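Local structure of aminotransferase, class III (Deinococcus radiodurans, 3I4J) at residues A331-L336 against L353-G358; E197-A202 against P243-R248; A41-G46 against E316-A321; G20-D25 against A411-G416. The protein probably transfers amino groups between substrates with pyridoxal phosphate as cofactor. The protein carries 1 engineered substitution. One frame throughout, in Å; residues are numbered along the deposited sequence.

Contact 1: A331-L336 against L353-G358; sequences AGLQAL and LGVVLG
Leu-333 lowers its CD1 methyl onto Leu-353 and Val-355, two residues on the same side of strand 352-357, and this one methyl carries every close approach of the contact. CD1 lies 3.7 Å from CD2 of Leu-353 and 4.1 Å from CB of the same residue. Its other neighbour is CG2 of Val-355, at 4.2 Å from CD1. The two leucines cross obliquely, CD1 of Leu-333 meeting CD2 and CB of Leu-353. Leu-333 carries CG anti to its carbonyl carbon and beside the backbone N (chi1 -62°), and its chain then runs extended (chi2 174°), which takes CD1 down from the helix to the strand. Val-355 offers the methyl that stands anti to its own carbonyl carbon, CG2. The backbones stay well apart, with 8.1 Å between CA of Leu-333 and CA of Val-355. The setting is the layer between helix 318-339 and the antiparallel sheet of strands 343-349, 352-357 and 400-403, part of the small C-terminal domain of a fold-type I pyridoxal phosphate enzyme. Around Leu-333 the layer is completed by Val-346 and Leu-403 of the flanking strands and by Leu-418 and Leu-421 of helix 411-428. Leu-353 also packs on Leu-329 and Leu-330, about one turn earlier on helix 318-339. All three touching side chains are aliphatic and buried: helix and sheet are held here by methyl packing, whose hold comes from excluding water and matching shape and not from directed polar bonds.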
loop_
_atom_site.group_PDB
_atom_site.type_symbol
_atom_site.label_atom_id
_atom_site.label_comp_id
_atom_site.label_asym_id
_atom_site.label_seq_id
_atom_site.Cartn_x
_atom_site.Cartn_y
_atom_site.Cartn_z
ATOM N N ALA C 331 4.364 -31.466 -15.724
ATOM C CA ALA C 331 4.305 -32.657 -16.566
ATOM C C ALA C 331 3.136 -32.529 -17.535
ATOM O O ALA C 331 3.229 -32.931 -18.695
ATOM C CB ALA C 331 4.143 -33.905 -15.700
ATOM N N GLY C 332 2.036 -31.959 -17.048
ATOM C CA GLY C 332 0.863 -31.778 -17.883
ATOM C C GLY C 332 1.098 -30.793 -19.012
ATOM O O GLY C 332 0.645 -31.009 -20.140
ATOM N N LEU C 333 1.802 -29.706 -18.716
ATOM C CA LEU C 333 2.100 -28.701 -19.732
ATOM C C LEU C 333 3.045 -29.287 -20.778
ATOM O O LEU C 333 2.930 -28.994 -21.970
ATOM C CB LEU C 333 2.736 -27.468 -19.089
ATOM C CG LEU C 333 1.891 -26.697 -18.065
ATOM C CD1 LEU C 333 2.745 -25.604 -17.426
ATOM C CD2 LEU C 333 0.664 -26.098 -18.748
ATOM N N GLN C 334 3.986 -30.114 -20.330
ATOM C CA GLN C 334 4.933 -30.733 -21.247
ATOM C C GLN C 334 4.188 -31.719 -22.148
ATOM O O GLN C 334 4.506 -31.859 -23.328
ATOM C CB GLN C 334 6.053 -31.434 -20.459
ATOM C CG GLN C 334 6.873 -30.464 -19.594
ATOM C CD GLN C 334 7.887 -31.153 -18.689
ATOM O OE1 GLN C 334 7.603 -32.192 -18.097
ATOM N NE2 GLN C 334 9.071 -30.559 -18.564
ATOM N N ALA C 335 3.179 -32.382 -21.592
ATOM C CA ALA C 335 2.388 -33.339 -22.356
ATOM C C ALA C 335 1.568 -32.625 -23.432
ATOM O O ALA C 335 1.331 -33.173 -24.510
ATOM C CB ALA C 335 1.471 -34.118 -21.424
ATOM N N LEU C 336 1.142 -31.400 -23.140
ATOM C CA LEU C 336 0.350 -30.623 -24.091
ATOM C C LEU C 336 1.147 -30.138 -25.303
ATOM O O LEU C 336 0.567 -29.855 -26.349
ATOM C CB LEU C 336 -0.294 -29.419 -23.394
ATOM C CG LEU C 336 -1.510 -29.694 -22.504
ATOM C CD1 LEU C 336 -1.897 -28.430 -21.752
ATOM C CD2 LEU C 336 -2.668 -30.187 -23.361
ATOM N N LEU C 353 4.832 -21.450 -12.908
ATOM C CA LEU C 353 5.145 -22.020 -14.213
ATOM C C LEU C 353 4.953 -21.029 -15.345
ATOM O O LEU C 353 4.258 -20.026 -15.193
ATOM C CB LEU C 353 4.275 -23.256 -14.468
ATOM C CG LEU C 353 4.303 -24.354 -13.399
ATOM C CD1 LEU C 353 3.164 -24.142 -12.400
ATOM C CD2 LEU C 353 4.173 -25.713 -14.067
ATOM N N GLY C 354 5.569 -21.323 -16.486
ATOM C CA GLY C 354 5.448 -20.437 -17.625
ATOM C C GLY C 354 5.389 -21.183 -18.939
ATOM O O GLY C 354 5.955 -22.270 -19.081
ATOM N N VAL C 355 4.684 -20.595 -19.897
ATOM C CA VAL C 355 4.543 -21.168 -21.228
ATOM C C VAL C 355 4.880 -20.074 -22.226
ATOM O O VAL C 355 4.273 -19.002 -22.209
ATOM C CB VAL C 355 3.090 -21.652 -21.486
ATOM C CG1 VAL C 355 2.953 -22.168 -22.918
ATOM C CG2 VAL C 355 2.724 -22.745 -20.500
ATOM N N VAL C 356 5.873 -20.332 -23.071
ATOM C CA VAL C 356 6.275 -19.369 -24.088
ATOM C C VAL C 356 5.635 -19.818 -25.396
ATOM O O VAL C 356 5.789 -20.969 -25.806
ATOM C CB VAL C 356 7.807 -19.331 -24.239
ATOM C CG1 VAL C 356 8.200 -18.339 -25.326
ATOM C CG2 VAL C 356 8.441 -18.954 -22.910
ATOM N N LEU C 357 4.913 -18.910 -26.041
ATOM C CA LEU C 357 4.220 -19.229 -27.282
ATOM C C LEU C 357 4.827 -18.562 -28.510
ATOM O O LEU C 357 5.452 -17.505 -28.412
ATOM C CB LEU C 357 2.753 -18.820 -27.157
ATOM C CG LEU C 357 2.007 -19.461 -25.986
ATOM C CD1 LEU C 357 0.724 -18.697 -25.715
ATOM C CD2 LEU C 357 1.725 -20.923 -26.298
ATOM N N GLY C 358 4.624 -19.190 -29.666
ATOM C CA GLY C 358 5.139 -18.663 -30.919
ATOM C C GLY C 358 4.512 -19.368 -32.110
ATOM O O GLY C 358 3.699 -20.276 -31.937
#

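Contact 2: E197-A202 against P243-R248; sequences EPVVGA and PLALSR
Pro-198 meets the short 3-10 turn 245-248 with its ring, beginning at CB, which rests 4.0 Å from the methyl CB of Ala-245 and 3.8 Å from the backbone N of Leu-246. One atom further, CG has moved past the alanine and lies 3.9 Å from CB of Leu-246. The proline and leucine side chains cross at about a right angle, so the ring lies against the base of Leu-246 and not along its length. With CG anti to the backbone N (chi1 -173°), Leu-246 carries its fork to Phe-228 and Ala-230 of strand 227-231 and to Pro-254. Val-199 adds a looser touch, its CG2 4.3 Å from CB of Ala-245, so the alanine methyl has both Pro-198 and Val-199 for neighbours. The backbones come close here, CA of Pro-198 being 5.4 Å from CA of Leu-246. The turn is closed by the bond from Arg-248 N to Ala-245 O (3.0 Å). Glu-232 takes the backbone N-H groups of Ala-245 and Leu-246 on its two carboxylate oxygens, while Pro-198 O receives the hydroxyl of Tyr-214. The contact thereby joins two loops of the large domain, one following strand 191-196 and one following strand 227-231, which are neighbouring parallel strands of its central seven-stranded sheet. In chemical terms the interface itself is apolar, mostly carbon against carbon, with the backbone N of Leu-246 beneath the ring; since that nitrogen spends its proton on Glu-232, the proline ring, which has no donor or acceptor to offer, can cover it without leaving a buried polar group wanting.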
loop_
_atom_site.group_PDB
_atom_site.type_symbol
_atom_site.label_atom_id
_atom_site.label_comp_id
_atom_site.label_asym_id
_atom_site.label_seq_id
_atom_site.Cartn_x
_atom_site.Cartn_y
_atom_site.Cartn_z
ATOM N N GLU C 197 15.159 -11.662 -8.842
ATOM C CA GLU C 197 14.080 -12.580 -8.486
ATOM C C GLU C 197 14.754 -13.937 -8.675
ATOM O O GLU C 197 15.287 -14.205 -9.746
ATOM C CB GLU C 197 12.928 -12.511 -9.489
ATOM C CG GLU C 197 12.201 -11.189 -9.607
ATOM C CD GLU C 197 11.225 -11.194 -10.774
ATOM O OE1 GLU C 197 11.662 -10.988 -11.927
ATOM O OE2 GLU C 197 10.026 -11.426 -10.538
ATOM N N PRO C 198 14.739 -14.806 -7.653
ATOM C CA PRO C 198 15.389 -16.111 -7.839
ATOM C C PRO C 198 14.826 -16.816 -9.077
ATOM O O PRO C 198 15.567 -17.370 -9.895
ATOM C CB PRO C 198 15.061 -16.844 -6.540
ATOM C CG PRO C 198 15.035 -15.725 -5.531
ATOM C CD PRO C 198 14.247 -14.648 -6.275
ATOM N N VAL C 199 13.502 -16.799 -9.192
ATOM C CA VAL C 199 12.800 -17.374 -10.333
ATOM C C VAL C 199 12.019 -16.177 -10.853
ATOM O O VAL C 199 11.292 -15.535 -10.094
ATOM C CB VAL C 199 11.832 -18.500 -9.903
ATOM C CG1 VAL C 199 11.011 -18.971 -11.093
ATOM C CG2 VAL C 199 12.625 -19.667 -9.326
ATOM N N VAL C 200 12.195 -15.864 -12.132
ATOM C CA VAL C 200 11.540 -14.712 -12.742
ATOM C C VAL C 200 10.025 -14.838 -12.853
ATOM O O VAL C 200 9.489 -15.924 -13.076
ATOM C CB VAL C 200 12.133 -14.425 -14.142
ATOM C CG1 VAL C 200 11.439 -13.226 -14.780
ATOM C CG2 VAL C 200 13.630 -14.157 -14.015
ATOM N N GLY C 201 9.347 -13.706 -12.695
ATOM C CA GLY C 201 7.900 -13.683 -12.774
ATOM C C GLY C 201 7.369 -13.310 -14.145
ATOM O O GLY C 201 7.806 -13.845 -15.162
ATOM N N ALA C 202 6.425 -12.375 -14.163
ATOM C CA ALA C 202 5.782 -11.913 -15.389
ATOM C C ALA C 202 6.707 -11.542 -16.548
ATOM O O ALA C 202 6.418 -11.878 -17.695
ATOM C CB ALA C 202 4.867 -10.734 -15.065
ATOM N N PRO C 243 10.389 -22.558 1.232
ATOM C CA PRO C 243 9.960 -21.355 1.964
ATOM C C PRO C 243 10.320 -20.110 1.154
ATOM O O PRO C 243 9.493 -19.221 0.965
ATOM C CB PRO C 243 10.727 -21.460 3.274
ATOM C CG PRO C 243 10.743 -22.957 3.502
ATOM C CD PRO C 243 11.105 -23.490 2.126
ATOM N N LEU C 244 11.570 -20.053 0.701
ATOM C CA LEU C 244 12.040 -18.973 -0.163
ATOM C C LEU C 244 12.645 -19.720 -1.348
ATOM O O LEU C 244 13.361 -20.707 -1.164
ATOM C CB LEU C 244 13.105 -18.112 0.526
ATOM C CG LEU C 244 12.627 -17.202 1.663
ATOM C CD1 LEU C 244 13.821 -16.520 2.308
ATOM C CD2 LEU C 244 11.647 -16.164 1.118
ATOM N N ALA C 245 12.345 -19.270 -2.563
ATOM C CA ALA C 245 12.849 -19.938 -3.762
ATOM C C ALA C 245 14.367 -19.982 -3.835
ATOM O O ALA C 245 14.943 -20.942 -4.355
ATOM C CB ALA C 245 12.293 -19.254 -5.014
ATOM N N LEU C 246 15.018 -18.944 -3.319
ATOM C CA LEU C 246 16.478 -18.866 -3.354
ATOM C C LEU C 246 17.143 -20.068 -2.692
ATOM O O LEU C 246 18.203 -20.520 -3.132
ATOM C CB LEU C 246 16.958 -17.583 -2.667
ATOM C CG LEU C 246 18.457 -17.275 -2.771
ATOM C CD1 LEU C 246 18.830 -17.100 -4.239
ATOM C CD2 LEU C 246 18.800 -16.012 -1.982
ATOM N N SER C 247 16.510 -20.577 -1.638
ATOM C CA SER C 247 17.028 -21.721 -0.883
ATOM C C SER C 247 17.146 -23.003 -1.694
ATOM O O SER C 247 17.859 -23.927 -1.294
ATOM C CB SER C 247 16.146 -21.986 0.341
ATOM O OG SER C 247 16.156 -20.872 1.213
ATOM N N ARG C 248 16.445 -23.080 -2.819
ATOM C CA ARG C 248 16.515 -24.277 -3.649
ATOM C C ARG C 248 17.939 -24.456 -4.164
ATOM O O ARG C 248 18.343 -25.555 -4.550
ATOM C CB ARG C 248 15.536 -24.182 -4.821
ATOM C CG ARG C 248 14.071 -24.237 -4.397
ATOM C CD ARG C 248 13.150 -24.158 -5.605
ATOM N NE ARG C 248 13.323 -25.308 -6.491
ATOM C CZ ARG C 248 12.607 -26.427 -6.426
ATOM N NH1 ARG C 248 11.649 -26.562 -5.520
ATOM N NH2 ARG C 248 12.860 -27.423 -7.271
#

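Contact 3: A41-G46 against E316-A321; sequences ANIGHG and EDLTGA
Ile-43 and Leu-318 lie on two tight backbone bends, their CA atoms 7.9 Å apart. Residues 41-44 form a type I beta turn closed by Gly-44 N to Ala-41 O (3.3 Å). Across from it the chain breaks between two helices at Asp-317, whose positive phi (47°) ends the first in a Schellman motif and which serves at once as N-cap of the second. Its OD1 accepts from Gly-320 N at 3.2 Å, the donor standing 64° out of the carboxylate plane. A side chain at Gly-320 would run into the other carboxylate oxygen. Between the bends, CG2 of Ile-43 meets CD1 of Leu-318 at 3.6 Å, and the two side chains cross at about a right angle. Ile-43 holds its longer branch, CG1, between backbone N and carbonyl carbon (chi1 70°), which leaves the short CG2 methyl to make the touch. Arg-47 bonds to Ile-43 O and forms a salt bridge with Glu-316 beside the apolar pair. Ile-43 also packs on Val-309, Ile-312 and Val-313, so the turn sits against the end of helix 300-315 and the start of helix 318-339.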
loop_
_atom_site.group_PDB
_atom_site.type_symbol
_atom_site.label_atom_id
_atom_site.label_comp_id
_atom_site.label_asym_id
_atom_site.label_seq_id
_atom_site.Cartn_x
_atom_site.Cartn_y
_atom_site.Cartn_z
ATOM N N ALA C 41 -3.269 -15.356 -4.121
ATOM C CA ALA C 41 -4.058 -16.268 -3.281
ATOM C C ALA C 41 -3.441 -17.647 -3.077
ATOM O O ALA C 41 -4.016 -18.669 -3.465
ATOM C CB ALA C 41 -5.469 -16.406 -3.858
ATOM N N ASN C 42 -2.288 -17.668 -2.422
ATOM C CA ASN C 42 -1.546 -18.900 -2.177
ATOM C C ASN C 42 -2.233 -20.014 -1.392
ATOM O O ASN C 42 -1.942 -21.187 -1.619
ATOM C CB ASN C 42 -0.214 -18.566 -1.505
ATOM C CG ASN C 42 0.744 -17.840 -2.437
ATOM O OD1 ASN C 42 0.376 -17.444 -3.545
ATOM N ND2 ASN C 42 1.978 -17.650 -1.981
ATOM N N ILE C 43 -3.129 -19.677 -0.465
ATOM C CA ILE C 43 -3.780 -20.733 0.303
ATOM C C ILE C 43 -5.239 -20.968 -0.067
ATOM O O ILE C 43 -5.968 -21.673 0.634
ATOM C CB ILE C 43 -3.648 -20.484 1.826
ATOM C CG1 ILE C 43 -4.495 -19.282 2.259
ATOM C CG2 ILE C 43 -2.191 -20.240 2.171
ATOM C CD1 ILE C 43 -4.542 -19.100 3.777
ATOM N N GLY C 44 -5.658 -20.392 -1.189
ATOM C CA GLY C 44 -7.027 -20.571 -1.631
ATOM C C GLY C 44 -7.967 -19.519 -1.083
ATOM O O GLY C 44 -7.608 -18.757 -0.184
ATOM N N HIS C 45 -9.180 -19.485 -1.620
ATOM C CA HIS C 45 -10.168 -18.501 -1.208
ATOM C C HIS C 45 -11.166 -18.998 -0.166
ATOM O O HIS C 45 -11.422 -20.197 -0.053
ATOM C CB HIS C 45 -10.938 -18.006 -2.431
ATOM C CG HIS C 45 -10.064 -17.440 -3.506
ATOM N ND1 HIS C 45 -9.711 -18.149 -4.633
ATOM C CD2 HIS C 45 -9.461 -16.233 -3.616
ATOM C CE1 HIS C 45 -8.930 -17.402 -5.393
ATOM N NE2 HIS C 45 -8.763 -16.235 -4.799
ATOM N N GLY C 46 -11.714 -18.050 0.590
ATOM C CA GLY C 46 -12.719 -18.356 1.597
ATOM C C GLY C 46 -12.280 -18.976 2.911
ATOM O O GLY C 46 -13.083 -19.654 3.554
ATOM N N GLU C 316 -0.502 -27.287 6.825
ATOM C CA GLU C 316 -0.868 -28.067 5.646
ATOM C C GLU C 316 0.335 -28.395 4.759
ATOM O O GLU C 316 0.183 -29.045 3.726
ATOM C CB GLU C 316 -1.926 -27.321 4.816
ATOM C CG GLU C 316 -3.196 -26.977 5.589
ATOM C CD GLU C 316 -4.302 -26.392 4.718
ATOM O OE1 GLU C 316 -4.032 -26.004 3.561
ATOM O OE2 GLU C 316 -5.451 -26.311 5.201
ATOM N N ASP C 317 1.522 -27.961 5.177
ATOM C CA ASP C 317 2.755 -28.184 4.420
ATOM C C ASP C 317 2.522 -27.838 2.955
ATOM O O ASP C 317 2.730 -28.655 2.056
ATOM C CB ASP C 317 3.226 -29.640 4.551
ATOM C CG ASP C 317 4.559 -29.890 3.855
ATOM O OD1 ASP C 317 5.356 -28.934 3.730
ATOM O OD2 ASP C 317 4.824 -31.047 3.448
ATOM N N LEU C 318 2.078 -26.611 2.722
ATOM C CA LEU C 318 1.807 -26.164 1.371
ATOM C C LEU C 318 3.091 -26.018 0.561
ATOM O O LEU C 318 3.054 -25.993 -0.664
ATOM C CB LEU C 318 1.012 -24.849 1.402
ATOM C CG LEU C 318 -0.392 -24.974 2.011
ATOM C CD1 LEU C 318 -1.128 -23.657 1.880
ATOM C CD2 LEU C 318 -1.177 -26.075 1.306
ATOM N N THR C 319 4.228 -25.932 1.243
ATOM C CA THR C 319 5.505 -25.829 0.545
ATOM C C THR C 319 5.748 -27.186 -0.121
ATOM O O THR C 319 6.170 -27.267 -1.280
ATOM C CB THR C 319 6.655 -25.525 1.523
ATOM O OG1 THR C 319 6.451 -24.235 2.124
ATOM C CG2 THR C 319 7.987 -25.533 0.797
ATOM N N GLY C 320 5.457 -28.251 0.623
ATOM C CA GLY C 320 5.621 -29.596 0.099
ATOM C C GLY C 320 4.584 -29.864 -0.973
ATOM O O GLY C 320 4.853 -30.554 -1.958
ATOM N N ALA C 321 3.391 -29.309 -0.778
ATOM C CA ALA C 321 2.299 -29.466 -1.723
ATOM C C ALA C 321 2.664 -28.810 -3.046
ATOM O O ALA C 321 2.371 -29.346 -4.110
ATOM C CB ALA C 321 1.021 -28.839 -1.161
#

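Contact 4: G20-D25 against A411-G416; sequences GVFLYD and AAEVDG. Engineered in segment 411-416: Gly-416 (natural residue Glu).
The three-stranded antiparallel sheet near the N terminus meets the first turn of the C-terminal helix 411-428 here, where Val-21 and Phe-22 receive the side chain of Glu-413. That side chain runs extended beyond CG (chi2 176°) and comes at Val-21 from the opposite direction. OE1 lies 3.6 Å from CG2 of Val-21 and equally near its CG1, so the oxygen sits over the valine fork. OE2 turns to Phe-22, 3.6 Å from CE2, and the ring and carboxylate planes stand 85° apart. The approach to the ring is oblique. Val-21 also covers one face of the same ring, its CG2 displaced toward the rim. Arg-30 makes a cation-pi contact with Phe-22. OE1 is occupied by a bond from Thr-410 N at the start of the helix, which helps fix the rotation of the carboxylate. Removing the acid with an alanine here would probably cost the helix start its bond at Thr-410 N, leave the bridging water without its acceptor, and open a gap over the Val-21 methyls. Gly-416, an engineered residue in place of the natural glutamate, continues the helix through its N to Ala-412 O. The link between sheet and helix is thus a carboxylate set against valine methyls and a ring carbon, plus one water bridge: a single water accepts from Val-21 N at 2.9 Å and donates to OE2 of Glu-413 at 2.8 Å.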
loop_
_atom_site.group_PDB
_atom_site.type_symbol
_atom_site.label_atom_id
_atom_site.label_comp_id
_atom_site.label_asym_id
_atom_site.label_seq_id
_atom_site.Cartn_x
_atom_site.Cartn_y
_atom_site.Cartn_z
ATOM N N GLY C 20 -11.947 -22.118 -2.177
ATOM C CA GLY C 20 -10.823 -22.948 -2.582
ATOM C C GLY C 20 -10.091 -22.347 -3.764
ATOM O O GLY C 20 -9.631 -21.206 -3.696
ATOM N N VAL C 21 -9.981 -23.098 -4.855
ATOM C CA VAL C 21 -9.298 -22.589 -6.035
ATOM C C VAL C 21 -10.291 -21.977 -7.020
ATOM O O VAL C 21 -9.925 -21.621 -8.140
ATOM C CB VAL C 21 -8.501 -23.711 -6.756
ATOM C CG1 VAL C 21 -7.510 -24.345 -5.785
ATOM C CG2 VAL C 21 -9.454 -24.768 -7.311
ATOM N N PHE C 22 -11.544 -21.828 -6.595
ATOM C CA PHE C 22 -12.582 -21.286 -7.475
ATOM C C PHE C 22 -13.164 -19.914 -7.132
ATOM O O PHE C 22 -13.244 -19.525 -5.969
ATOM C CB PHE C 22 -13.748 -22.273 -7.564
ATOM C CG PHE C 22 -13.369 -23.612 -8.113
ATOM C CD1 PHE C 22 -13.183 -23.791 -9.480
ATOM C CD2 PHE C 22 -13.182 -24.693 -7.261
ATOM C CE1 PHE C 22 -12.818 -25.035 -9.990
ATOM C CE2 PHE C 22 -12.816 -25.941 -7.761
ATOM C CZ PHE C 22 -12.635 -26.111 -9.124
ATOM N N LEU C 23 -13.592 -19.208 -8.175
ATOM C CA LEU C 23 -14.226 -17.900 -8.045
ATOM C C LEU C 23 -15.599 -17.967 -8.724
ATOM O O LEU C 23 -15.773 -18.678 -9.717
ATOM C CB LEU C 23 -13.378 -16.818 -8.716
ATOM C CG LEU C 23 -12.041 -16.460 -8.062
ATOM C CD1 LEU C 23 -11.326 -15.434 -8.940
ATOM C CD2 LEU C 23 -12.262 -15.898 -6.661
ATOM N N TYR C 24 -16.567 -17.228 -8.191
ATOM C CA TYR C 24 -17.919 -17.215 -8.751
ATOM C C TYR C 24 -18.359 -15.772 -8.976
ATOM O O TYR C 24 -18.136 -14.924 -8.110
ATOM C CB TYR C 24 -18.903 -17.881 -7.777
ATOM C CG TYR C 24 -18.556 -19.300 -7.376
ATOM C CD1 TYR C 24 -19.222 -20.390 -7.944
ATOM C CD2 TYR C 24 -17.566 -19.555 -6.429
ATOM C CE1 TYR C 24 -18.904 -21.699 -7.575
ATOM C CE2 TYR C 24 -17.239 -20.858 -6.056
ATOM C CZ TYR C 24 -17.912 -21.925 -6.635
ATOM O OH TYR C 24 -17.566 -23.214 -6.289
ATOM N N ASP C 25 -18.966 -15.473 -10.125
ATOM C CA ASP C 25 -19.425 -14.105 -10.363
ATOM C C ASP C 25 -20.934 -13.968 -10.168
ATOM O O ASP C 25 -21.619 -14.958 -9.874
ATOM C CB ASP C 25 -18.987 -13.578 -11.746
ATOM C CG ASP C 25 -19.585 -14.352 -12.919
ATOM O OD1 ASP C 25 -20.601 -15.058 -12.750
ATOM O OD2 ASP C 25 -19.027 -14.223 -14.032
ATOM N N ALA C 411 -4.881 -32.620 -6.692
ATOM C CA ALA C 411 -4.414 -33.282 -7.905
ATOM C C ALA C 411 -5.508 -33.262 -8.968
ATOM O O ALA C 411 -5.243 -33.005 -10.143
ATOM C CB ALA C 411 -4.008 -34.721 -7.595
ATOM N N ALA C 412 -6.743 -33.528 -8.553
ATOM C CA ALA C 412 -7.861 -33.536 -9.486
ATOM C C ALA C 412 -8.059 -32.149 -10.089
ATOM O O ALA C 412 -8.347 -32.014 -11.281
ATOM C CB ALA C 412 -9.135 -33.992 -8.780
ATOM N N GLU C 413 -7.901 -31.117 -9.262
ATOM C CA GLU C 413 -8.064 -29.746 -9.736
ATOM C C GLU C 413 -6.934 -29.352 -10.695
ATOM O O GLU C 413 -7.138 -28.543 -11.599
ATOM C CB GLU C 413 -8.151 -28.788 -8.538
ATOM C CG GLU C 413 -9.327 -29.132 -7.612
ATOM C CD GLU C 413 -9.408 -28.270 -6.367
ATOM O OE1 GLU C 413 -8.350 -27.847 -5.850
ATOM O OE2 GLU C 413 -10.542 -28.034 -5.888
ATOM N N VAL C 414 -5.746 -29.927 -10.513
ATOM C CA VAL C 414 -4.642 -29.632 -11.423
ATOM C C VAL C 414 -5.012 -30.203 -12.799
ATOM O O VAL C 414 -4.777 -29.573 -13.830
ATOM C CB VAL C 414 -3.302 -30.259 -10.941
ATOM C CG1 VAL C 414 -2.267 -30.214 -12.066
ATOM C CG2 VAL C 414 -2.767 -29.494 -9.745
ATOM N N ASP C 415 -5.608 -31.392 -12.817
ATOM C CA ASP C 415 -6.007 -31.988 -14.088
ATOM C C ASP C 415 -7.114 -31.160 -14.736
ATOM O O ASP C 415 -7.153 -31.016 -15.956
ATOM C CB ASP C 415 -6.474 -33.435 -13.897
ATOM C CG ASP C 415 -5.326 -34.381 -13.601
ATOM O OD1 ASP C 415 -4.239 -34.199 -14.190
ATOM O OD2 ASP C 415 -5.510 -35.311 -12.791
ATOM N N GLY C 416 -8.006 -30.611 -13.915
ATOM C CA GLY C 416 -9.081 -29.787 -14.445
ATOM C C GLY C 416 -8.527 -28.524 -15.078
ATOM O O GLY C 416 -8.990 -28.074 -16.128
HETATM O O HOH W 1 -11.033 -25.778 -4.350
#

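From the N terminus, residues 20-25 open contact 4, the longest loop, which closes only at 411-416 and encloses the other three. Residues 41-46 then open contact 3, closed at 316-321, and within it contact 2 makes a shorter loop from 197-202 to 243-248 in the large domain. Contact 1 follows contact 3 in series, joining helix 318-339 to strand 352-357. None cross. Contacts 1 and 3 use opposite ends of helix 318-339. Contacts 3 and 4 touch through a probable hydrogen bond from His-45 N to Gly-20 O, and contacts 2 and 3 where Pro-243 packs on Thr-319, so N-terminal sheet, large domain and C-terminal helices are tied together, with contact 1 adding the C-terminal sheet.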